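Long-range contacts in Sys-1 protein (Caenorhabditis elegans, PDB 3C2G), which acts as a beta-catenin of the Wnt asymmetry pathway, binding the TCF transcription factor POP-1 and activating or repressing target genes according to upstream Wnt signals: residues L402-N406 and T463-S467; F468-R473 and S527-L532; H373-S377 and I439-L443; L457-R461 and A501-V505. All coordinates share one frame; numbering follows the deposited sequence.

Contact 1. Residues L402-N406 and T463-S467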
# COMPACT_ATOMS: atom_id res chain seq x y z
N LEU A 402 4.08 -6.82 -17.38
CA LEU A 402 3.62 -8.02 -18.06
C LEU A 402 2.19 -8.38 -17.71
O LEU A 402 1.45 -8.91 -18.56
CB LEU A 402 4.54 -9.20 -17.76
CG LEU A 402 6.00 -9.06 -18.19
CD1 LEU A 402 6.75 -10.22 -17.61
CD2 LEU A 402 6.20 -9.01 -19.72
N ARG A 403 1.79 -8.11 -16.48
CA ARG A 403 0.38 -8.31 -16.10
C ARG A 403 -0.52 -7.33 -16.88
O ARG A 403 -1.62 -7.67 -17.30
CB ARG A 403 0.21 -8.16 -14.59
CG ARG A 403 -0.80 -9.12 -13.98
CD ARG A 403 -0.89 -9.04 -12.43
NE ARG A 403 -0.80 -7.66 -11.94
CZ ARG A 403 0.23 -7.19 -11.26
NH1 ARG A 403 1.26 -7.99 -10.96
NH2 ARG A 403 0.24 -5.90 -10.88
N THR A 404 -0.04 -6.11 -17.10
CA THR A 404 -0.79 -5.17 -17.91
C THR A 404 -0.86 -5.66 -19.36
O THR A 404 -1.92 -5.60 -19.97
CB THR A 404 -0.17 -3.77 -17.87
OG1 THR A 404 0.01 -3.39 -16.51
CG2 THR A 404 -1.07 -2.76 -18.59
N LEU A 405 0.27 -6.15 -19.88
CA LEU A 405 0.32 -6.70 -21.23
C LEU A 405 -0.72 -7.79 -21.40
O LEU A 405 -1.46 -7.79 -22.38
CB LEU A 405 1.71 -7.25 -21.58
CG LEU A 405 1.91 -7.85 -23.00
CD1 LEU A 405 1.63 -6.83 -24.07
CD2 LEU A 405 3.32 -8.44 -23.19
N ASN A 406 -0.79 -8.70 -20.43
CA ASN A 406 -1.66 -9.86 -20.49
C ASN A 406 -3.13 -9.49 -20.48
O ASN A 406 -3.94 -10.13 -21.15
CB ASN A 406 -1.33 -10.83 -19.36
CG ASN A 406 0.09 -11.41 -19.47
OD1 ASN A 406 0.79 -11.23 -20.48
ND2 ASN A 406 0.52 -12.13 -18.44
N THR A 463 4.16 -15.20 -14.28
CA THR A 463 3.55 -14.17 -15.14
C THR A 463 4.22 -14.13 -16.51
O THR A 463 3.57 -13.90 -17.53
CB THR A 463 3.62 -12.77 -14.48
OG1 THR A 463 2.97 -12.81 -13.21
CG2 THR A 463 2.95 -11.70 -15.33
N ILE A 464 5.52 -14.37 -16.54
CA ILE A 464 6.26 -14.41 -17.79
C ILE A 464 5.78 -15.57 -18.68
O ILE A 464 5.60 -15.39 -19.89
CB ILE A 464 7.77 -14.53 -17.55
CG1 ILE A 464 8.31 -13.22 -16.99
CG2 ILE A 464 8.48 -14.90 -18.85
CD1 ILE A 464 9.74 -13.32 -16.48
N LEU A 465 5.56 -16.74 -18.08
CA LEU A 465 5.10 -17.89 -18.84
C LEU A 465 3.78 -17.54 -19.50
O LEU A 465 3.55 -17.86 -20.67
CB LEU A 465 4.96 -19.14 -17.97
CG LEU A 465 6.23 -19.67 -17.33
CD1 LEU A 465 5.91 -20.87 -16.43
CD2 LEU A 465 7.28 -20.04 -18.38
N ARG A 466 2.93 -16.87 -18.73
CA ARG A 466 1.62 -16.46 -19.22
C ARG A 466 1.75 -15.50 -20.41
O ARG A 466 1.05 -15.64 -21.41
CB ARG A 466 0.82 -15.82 -18.09
CG ARG A 466 -0.60 -16.32 -18.00
CD ARG A 466 -1.54 -15.48 -18.79
NE ARG A 466 -2.68 -16.25 -19.27
CZ ARG A 466 -3.94 -15.99 -18.94
NH1 ARG A 466 -4.21 -14.99 -18.10
NH2 ARG A 466 -4.92 -16.73 -19.44
N SER A 467 2.66 -14.53 -20.30
CA SER A 467 2.91 -13.61 -21.39
C SER A 467 3.26 -14.33 -22.70
O SER A 467 2.74 -13.97 -23.75
CB SER A 467 4.01 -12.61 -21.01
OG SER A 467 3.47 -11.61 -20.17

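Contact 2. Residues F468-R473 and S527-L532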
# COMPACT_ATOMS: atom_id res chain seq x y z
N PHE A 468 4.15 -15.33 -22.62
CA PHE A 468 4.55 -16.10 -23.78
C PHE A 468 3.38 -16.90 -24.33
O PHE A 468 3.17 -16.94 -25.54
CB PHE A 468 5.72 -17.03 -23.44
CG PHE A 468 7.03 -16.32 -23.35
CD1 PHE A 468 7.51 -15.60 -24.43
CD2 PHE A 468 7.80 -16.39 -22.19
CE1 PHE A 468 8.75 -14.93 -24.34
CE2 PHE A 468 9.04 -15.72 -22.11
CZ PHE A 468 9.50 -15.00 -23.18
N ILE A 469 2.62 -17.53 -23.44
CA ILE A 469 1.40 -18.22 -23.82
C ILE A 469 0.51 -17.31 -24.67
O ILE A 469 0.16 -17.65 -25.79
CB ILE A 469 0.63 -18.74 -22.60
CG1 ILE A 469 1.38 -19.90 -21.96
CG2 ILE A 469 -0.78 -19.18 -22.99
CD1 ILE A 469 0.93 -20.23 -20.54
N LEU A 470 0.18 -16.13 -24.14
CA LEU A 470 -0.72 -15.22 -24.84
C LEU A 470 -0.14 -14.62 -26.12
O LEU A 470 -0.84 -14.50 -27.12
CB LEU A 470 -1.19 -14.12 -23.90
CG LEU A 470 -1.98 -14.58 -22.67
CD1 LEU A 470 -2.35 -13.39 -21.78
CD2 LEU A 470 -3.21 -15.39 -23.07
N LEU A 471 1.13 -14.22 -26.08
CA LEU A 471 1.79 -13.71 -27.28
C LEU A 471 1.74 -14.73 -28.42
O LEU A 471 1.41 -14.38 -29.54
CB LEU A 471 3.23 -13.31 -27.00
CG LEU A 471 3.41 -11.93 -26.35
CD1 LEU A 471 4.83 -11.79 -25.81
CD2 LEU A 471 3.06 -10.79 -27.31
N LEU A 472 2.03 -15.99 -28.11
CA LEU A 472 2.11 -17.02 -29.14
C LEU A 472 0.74 -17.45 -29.63
O LEU A 472 0.65 -18.08 -30.67
CB LEU A 472 2.92 -18.23 -28.66
CG LEU A 472 4.38 -18.04 -28.25
CD1 LEU A 472 4.90 -19.33 -27.70
CD2 LEU A 472 5.29 -17.55 -29.37
N ARG A 473 -0.31 -17.10 -28.91
CA ARG A 473 -1.67 -17.42 -29.35
C ARG A 473 -2.32 -16.24 -30.06
O ARG A 473 -3.48 -16.31 -30.46
CB ARG A 473 -2.53 -17.85 -28.17
CG ARG A 473 -2.30 -19.28 -27.74
CD ARG A 473 -2.91 -19.54 -26.38
NE ARG A 473 -4.37 -19.56 -26.43
CZ ARG A 473 -5.16 -19.41 -25.37
NH1 ARG A 473 -4.63 -19.22 -24.16
NH2 ARG A 473 -6.49 -19.44 -25.53
N SER A 527 1.46 -25.91 -20.37
CA SER A 527 0.60 -25.28 -21.34
C SER A 527 1.41 -24.50 -22.36
O SER A 527 1.05 -24.42 -23.53
CB SER A 527 -0.42 -24.41 -20.61
OG SER A 527 -0.96 -23.44 -21.45
N LEU A 528 2.52 -23.93 -21.93
CA LEU A 528 3.40 -23.21 -22.85
C LEU A 528 4.20 -24.17 -23.76
O LEU A 528 4.51 -23.83 -24.91
CB LEU A 528 4.31 -22.24 -22.10
CG LEU A 528 5.35 -21.45 -22.89
CD1 LEU A 528 4.73 -20.65 -24.01
CD2 LEU A 528 6.14 -20.55 -21.97
N LEU A 529 4.55 -25.35 -23.26
CA LEU A 529 5.27 -26.30 -24.09
C LEU A 529 4.36 -26.78 -25.24
O LEU A 529 4.82 -26.94 -26.37
CB LEU A 529 5.79 -27.47 -23.28
CG LEU A 529 6.90 -27.14 -22.27
CD1 LEU A 529 7.21 -28.37 -21.43
CD2 LEU A 529 8.16 -26.61 -22.96
N LEU A 530 3.07 -26.95 -24.93
CA LEU A 530 2.04 -27.25 -25.93
C LEU A 530 1.89 -26.17 -27.01
O LEU A 530 1.90 -26.46 -28.22
CB LEU A 530 0.70 -27.48 -25.25
CG LEU A 530 0.59 -28.84 -24.57
CD1 LEU A 530 -0.77 -28.98 -23.92
CD2 LEU A 530 0.84 -29.99 -25.57
N VAL A 531 1.74 -24.93 -26.55
CA VAL A 531 1.59 -23.80 -27.44
C VAL A 531 2.80 -23.70 -28.37
O VAL A 531 2.62 -23.54 -29.56
CB VAL A 531 1.36 -22.48 -26.66
CG1 VAL A 531 1.47 -21.30 -27.57
CG2 VAL A 531 -0.03 -22.49 -26.01
N LEU A 532 4.01 -23.82 -27.82
CA LEU A 532 5.24 -23.76 -28.63
C LEU A 532 5.25 -24.86 -29.67
O LEU A 532 5.63 -24.62 -30.82
CB LEU A 532 6.48 -23.88 -27.76
CG LEU A 532 6.92 -22.64 -26.97
CD1 LEU A 532 7.74 -23.05 -25.75
CD2 LEU A 532 7.69 -21.65 -27.85

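Contact 3. Residues H373-S377 and I439-L443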
# COMPACT_ATOMS: atom_id res chain seq x y z
N HIS A 373 6.98 -1.78 -22.93
CA HIS A 373 8.19 -2.29 -23.55
C HIS A 373 9.41 -1.49 -23.10
O HIS A 373 10.46 -2.05 -22.81
CB HIS A 373 8.05 -2.29 -25.08
CG HIS A 373 9.26 -2.81 -25.79
ND1 HIS A 373 10.34 -2.00 -26.11
CD2 HIS A 373 9.58 -4.05 -26.22
CE1 HIS A 373 11.26 -2.74 -26.71
NE2 HIS A 373 10.82 -3.98 -26.79
N THR A 374 9.26 -0.18 -23.05
CA THR A 374 10.33 0.71 -22.63
C THR A 374 10.69 0.52 -21.15
O THR A 374 11.86 0.53 -20.79
CB THR A 374 9.93 2.17 -22.91
OG1 THR A 374 9.56 2.31 -24.28
CG2 THR A 374 11.06 3.15 -22.58
N ILE A 375 9.69 0.33 -20.29
CA ILE A 375 9.95 0.18 -18.86
C ILE A 375 10.69 -1.11 -18.56
O ILE A 375 11.65 -1.11 -17.80
CB ILE A 375 8.66 0.29 -18.02
CG1 ILE A 375 8.13 1.70 -18.08
CG2 ILE A 375 8.93 -0.05 -16.58
CD1 ILE A 375 6.64 1.74 -18.00
N ILE A 376 10.25 -2.21 -19.16
CA ILE A 376 10.93 -3.48 -18.97
C ILE A 376 12.39 -3.41 -19.46
O ILE A 376 13.29 -3.86 -18.76
CB ILE A 376 10.15 -4.62 -19.65
CG1 ILE A 376 8.83 -4.84 -18.92
CG2 ILE A 376 10.95 -5.91 -19.65
CD1 ILE A 376 7.81 -5.57 -19.74
N SER A 377 12.60 -2.81 -20.63
CA SER A 377 13.91 -2.74 -21.31
C SER A 377 15.00 -1.95 -20.60
O SER A 377 16.18 -2.17 -20.85
CB SER A 377 13.77 -2.16 -22.71
OG SER A 377 12.99 -3.01 -23.52
N ILE A 439 14.18 -7.88 -25.84
CA ILE A 439 13.28 -8.13 -24.73
C ILE A 439 13.05 -9.63 -24.47
O ILE A 439 12.90 -10.05 -23.31
CB ILE A 439 11.95 -7.34 -24.85
CG1 ILE A 439 11.33 -7.15 -23.45
CG2 ILE A 439 10.99 -8.00 -25.82
CD1 ILE A 439 10.26 -6.11 -23.38
N LEU A 440 13.06 -10.43 -25.53
CA LEU A 440 13.01 -11.89 -25.36
C LEU A 440 14.19 -12.37 -24.53
O LEU A 440 14.01 -13.18 -23.63
CB LEU A 440 13.00 -12.62 -26.71
CG LEU A 440 11.67 -12.67 -27.47
CD1 LEU A 440 11.84 -13.47 -28.75
CD2 LEU A 440 10.53 -13.25 -26.65
N LYS A 441 15.38 -11.87 -24.83
CA LYS A 441 16.57 -12.27 -24.09
C LYS A 441 16.42 -11.92 -22.61
O LYS A 441 16.67 -12.76 -21.75
CB LYS A 441 17.83 -11.63 -24.67
CG LYS A 441 18.41 -12.35 -25.87
CD LYS A 441 19.65 -11.61 -26.38
CE LYS A 441 20.02 -12.05 -27.79
NZ LYS A 441 21.51 -12.09 -28.00
N LYS A 442 15.97 -10.69 -22.32
CA LYS A 442 15.79 -10.22 -20.96
C LYS A 442 14.71 -11.00 -20.22
O LYS A 442 14.87 -11.34 -19.04
CB LYS A 442 15.49 -8.72 -20.95
CG LYS A 442 16.69 -7.90 -21.39
CD LYS A 442 16.45 -6.39 -21.36
CE LYS A 442 17.80 -5.68 -21.34
NZ LYS A 442 17.68 -4.23 -21.06
N LEU A 443 13.61 -11.30 -20.92
CA LEU A 443 12.53 -12.05 -20.32
C LEU A 443 12.93 -13.48 -20.05
O LEU A 443 12.55 -14.04 -19.02
CB LEU A 443 11.26 -12.01 -21.18
CG LEU A 443 10.51 -10.68 -21.21
CD1 LEU A 443 9.17 -10.85 -21.88
CD2 LEU A 443 10.33 -10.07 -19.81

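Contact 4. Residues L457-R461 and A501-V505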
# COMPACT_ATOMS: atom_id res chain seq x y z
N LEU A 457 10.16 -13.10 -7.19
CA LEU A 457 10.61 -13.92 -8.31
C LEU A 457 9.62 -14.99 -8.79
O LEU A 457 9.43 -15.18 -10.00
CB LEU A 457 11.97 -14.55 -7.99
CG LEU A 457 12.80 -15.09 -9.15
CD1 LEU A 457 13.02 -14.04 -10.24
CD2 LEU A 457 14.14 -15.59 -8.63
N LEU A 458 8.98 -15.67 -7.84
CA LEU A 458 8.04 -16.74 -8.18
C LEU A 458 6.88 -16.23 -9.02
O LEU A 458 6.51 -16.85 -10.03
CB LEU A 458 7.53 -17.41 -6.91
CG LEU A 458 6.44 -18.48 -7.06
CD1 LEU A 458 6.88 -19.62 -8.01
CD2 LEU A 458 6.03 -19.01 -5.70
N GLU A 459 6.30 -15.11 -8.60
CA GLU A 459 5.14 -14.54 -9.24
C GLU A 459 5.54 -13.94 -10.58
O GLU A 459 4.74 -13.95 -11.52
CB GLU A 459 4.50 -13.48 -8.34
CG GLU A 459 3.14 -12.97 -8.81
CD GLU A 459 2.46 -11.99 -7.86
OE1 GLU A 459 2.65 -12.10 -6.62
OE2 GLU A 459 1.72 -11.11 -8.37
N LEU A 460 6.77 -13.44 -10.67
CA LEU A 460 7.31 -12.94 -11.92
C LEU A 460 7.45 -14.04 -12.97
O LEU A 460 7.09 -13.85 -14.13
CB LEU A 460 8.66 -12.26 -11.70
CG LEU A 460 9.36 -11.79 -12.99
CD1 LEU A 460 8.53 -10.76 -13.76
CD2 LEU A 460 10.74 -11.23 -12.71
N ARG A 461 7.99 -15.19 -12.58
CA ARG A 461 8.24 -16.29 -13.52
C ARG A 461 6.94 -16.91 -13.98
O ARG A 461 6.80 -17.32 -15.12
CB ARG A 461 9.17 -17.33 -12.89
CG ARG A 461 10.55 -16.77 -12.63
CD ARG A 461 11.52 -17.74 -12.02
NE ARG A 461 12.86 -17.20 -12.23
CZ ARG A 461 13.99 -17.72 -11.77
NH1 ARG A 461 13.97 -18.82 -11.02
NH2 ARG A 461 15.14 -17.13 -12.06
N ALA A 501 13.20 -22.80 -15.09
CA ALA A 501 12.25 -22.26 -14.13
C ALA A 501 11.46 -23.39 -13.49
O ALA A 501 11.17 -23.37 -12.29
CB ALA A 501 11.33 -21.27 -14.77
N TYR A 502 11.14 -24.39 -14.30
CA TYR A 502 10.38 -25.54 -13.86
C TYR A 502 11.16 -26.36 -12.82
O TYR A 502 10.59 -26.76 -11.81
CB TYR A 502 10.03 -26.38 -15.09
CG TYR A 502 9.19 -27.59 -14.87
CD1 TYR A 502 7.79 -27.50 -14.74
CD2 TYR A 502 9.77 -28.85 -14.83
CE1 TYR A 502 7.02 -28.66 -14.55
CE2 TYR A 502 9.01 -30.00 -14.66
CZ TYR A 502 7.65 -29.90 -14.52
OH TYR A 502 6.94 -31.07 -14.34
N SER A 503 12.46 -26.58 -13.07
CA SER A 503 13.36 -27.21 -12.10
C SER A 503 13.45 -26.41 -10.81
O SER A 503 13.32 -26.95 -9.73
CB SER A 503 14.76 -27.35 -12.69
OG SER A 503 14.81 -28.40 -13.65
N TRP A 504 13.67 -25.11 -10.95
CA TRP A 504 13.82 -24.20 -9.82
C TRP A 504 12.64 -24.27 -8.85
O TRP A 504 12.84 -24.29 -7.64
CB TRP A 504 13.98 -22.77 -10.35
CG TRP A 504 13.94 -21.72 -9.29
CD1 TRP A 504 14.97 -21.33 -8.48
CD2 TRP A 504 12.82 -20.90 -8.94
NE1 TRP A 504 14.56 -20.32 -7.65
CE2 TRP A 504 13.24 -20.04 -7.90
CE3 TRP A 504 11.50 -20.80 -9.40
CZ2 TRP A 504 12.40 -19.09 -7.31
CZ3 TRP A 504 10.65 -19.86 -8.82
CH2 TRP A 504 11.11 -19.02 -7.78
N VAL A 505 11.43 -24.32 -9.40
CA VAL A 505 10.23 -24.31 -8.58
C VAL A 505 10.15 -25.54 -7.66
O VAL A 505 9.65 -25.46 -6.54
CB VAL A 505 8.94 -24.10 -9.44
CG1 VAL A 505 8.39 -25.41 -9.97
CG2 VAL A 505 7.89 -23.39 -8.64

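Contact 1. Residues L402-N406 and T463-S467
Ser467 OG donates a hydrogen bond of 2.7 Å to Asn406 OD1, the only one between the two segments, which run side by side in the same direction. The hydroxyl meets the amide oxygen at a C=O...O angle of 116° and lies only 17° out of the carbonyl plane. The other branch of the amide, ND2, lies 3.7 Å from Arg466 CB, so the Asn406 head sits across the turn formed by Thr463, Arg466 and Ser467. One turn earlier the contact becomes apolar: Leu402 CB touches Thr463 CG2 at 3.8 Å, and Leu402 CD1 presses on Ile464 CG1 at 3.4 Å. The Thr463 methyl reaches Leu402 because CG2 stands anti to the backbone N, while OG1 turns back to bond Glu459 O in its own helix. Helices 388-409 and 457-472 are two long helices of the armadillo domain, with shorter helices 425-432 and 437-448 between them; the two segments pass with axes 9.4 Å apart at 34°, the near-parallel packing by which such domains build their core. Helix 437-448 closes over the apolar end, Leu443 touching Leu402 and Cys446 and Leu447 touching Ile464. Arg403 bonds Asn400 and Ser350 through NH2 and packs against the bound peptide.

Contact 2. Residues F468-R473 and S527-L532
Leu472 lies against three residues of helix 527-532 and can be followed outward from its backbone. Its CB rests on Val531 CG1 at 3.6 Å. With CG anti to the carbonyl carbon (chi1 -60°) and the chain extended beyond it, CD1 is carried on to Leu532 CD2 at 3.6 Å, and the same methyl touches Leu528 CD1 at 3.9 Å. The Leu472 side chain crosses that of Leu528 at about a right angle. Leu528 has its CG anti to the backbone N, and its two methyls both reach Phe468 CB, each at 3.8 Å. One turn before Leu472, Ile469 CG1 packs on Leu528 CB at 3.8 Å, near the closest approach of the two backbones, and Ile469 CD1 ends beside Ser527 OG. At the solvent-facing margin the Arg473 chain crosses Val531, with CD near CG2. The segments meet mainly through aliphatic packing, without a hydrogen bond between them. They run nearly parallel, 24° apart, with their axes 9.6 Å from each other. Helix 494-507 covers one flank through Leu494 and Ile498, which touch Phe468 and Leu528; helix 388-409 backs Leu470 and Leu471, and helix 563-579 packs against Leu530, continuing the armadillo stack toward the C-terminus.

Contact 3. Residues H373-S377 and I439-L443
Ile439 points its CD1 methyl between His373 and Ile376, touching His373 CD2 at 3.6 Å and Ile376 CG2 at 3.8 Å. The segments cross at 54°; the two isoleucine side chains cross at about a right angle, whereas the imidazole meets Ile439 obliquely. CG1 of Ile439 stands anti to the backbone N (chi1 -156°), which directs the CG1-CD1 branch toward helix 373-377. A looser touch, Ile376 CG2 on Leu443 CD2 at 4.2 Å, extends the apolar patch inward. On the outer side the Lys442 chain, extended beyond CG, reaches across to the end of the helix, and NZ donates to Ser377 O at 2.6 Å, 31° out of the carbonyl plane. That oxygen belongs to the last turn of helix 368-377, where carbonyls lack helical N-H partners; the ammonium also bonds Tyr379 O weakly and so probably offsets the negative end of the helix dipole. Ser377 OG turns back to His373 O at 2.8 Å, reaching it from the opposite face to Ser377 N, and also lies over one face of the His373 ring, near its rim. Phe434 packs on both Ile376 and Ile439. Short helices stacked ahead of long ones, here 388-409 and 457-472, are characteristic of the armadillo fold.

Contact 4. Residues L457-R461 and A501-V505
Helix segments 457-461 and 501-505 run roughly antiparallel at 145°, their axes 11.6 Å apart, and the Trp504 indole bridges much of that separation. Arg461 NH1 sits over the middle of one indole face, 3.2 Å from Trp504 CD2. The guanidinium stands nearly upright on the ring, the planes 78° apart, so that an edge and not a face meets the indole. This is a cation-pi contact, with Arg461 CZ 4.6 Å from the centroid of the six-membered ring and 15° off its normal. The arginine is held from behind: NE bonds Cys446 O in the last turn of helix 437-448 and NH2 bonds Cys449 O just beyond it, while Leu457 CD2 lies over one face of the guanidinium. Arg461 thereby links helix 457-472 to the end of helix 437-448 and to helix 494-507 within the armadillo domain. Leu458 approaches the indole at its edge, its CA 3.8 Å from Trp504 CH2, and its CD1 methyl touches both Trp504 CZ3 at 3.9 Å and Val505 CG2 at 4.0 Å. Leu457 CD2 also touches Trp504 CZ2. Thr517 and Lys518 of helix 515-535 flank Leu458, and Glu459 forms a salt bridge with a basic side chain of the bound peptide.

Overall arrangement
Helix 457-472 is the common element of contacts 1, 2 and 4: its N-terminal turns serve contact 4, its middle contact 1 and its last turns contact 2. Contacts 1 and 2 lie about 12 Å apart between centres and touch where Asn406 CB meets Leu470 CD1 at 3.7 Å. Contact 3 sits equally near contact 1, joined to it by Leu402 CD2 on Ile376 CD1 at 3.8 Å, and reaches contact 2 through the Phe468 ring on Leu440. Contacts 2 and 4 do not touch, their nearest atoms about 7 Å apart. The bound peptide lies along the side of contacts 1 and 4, at Arg403 and Glu459.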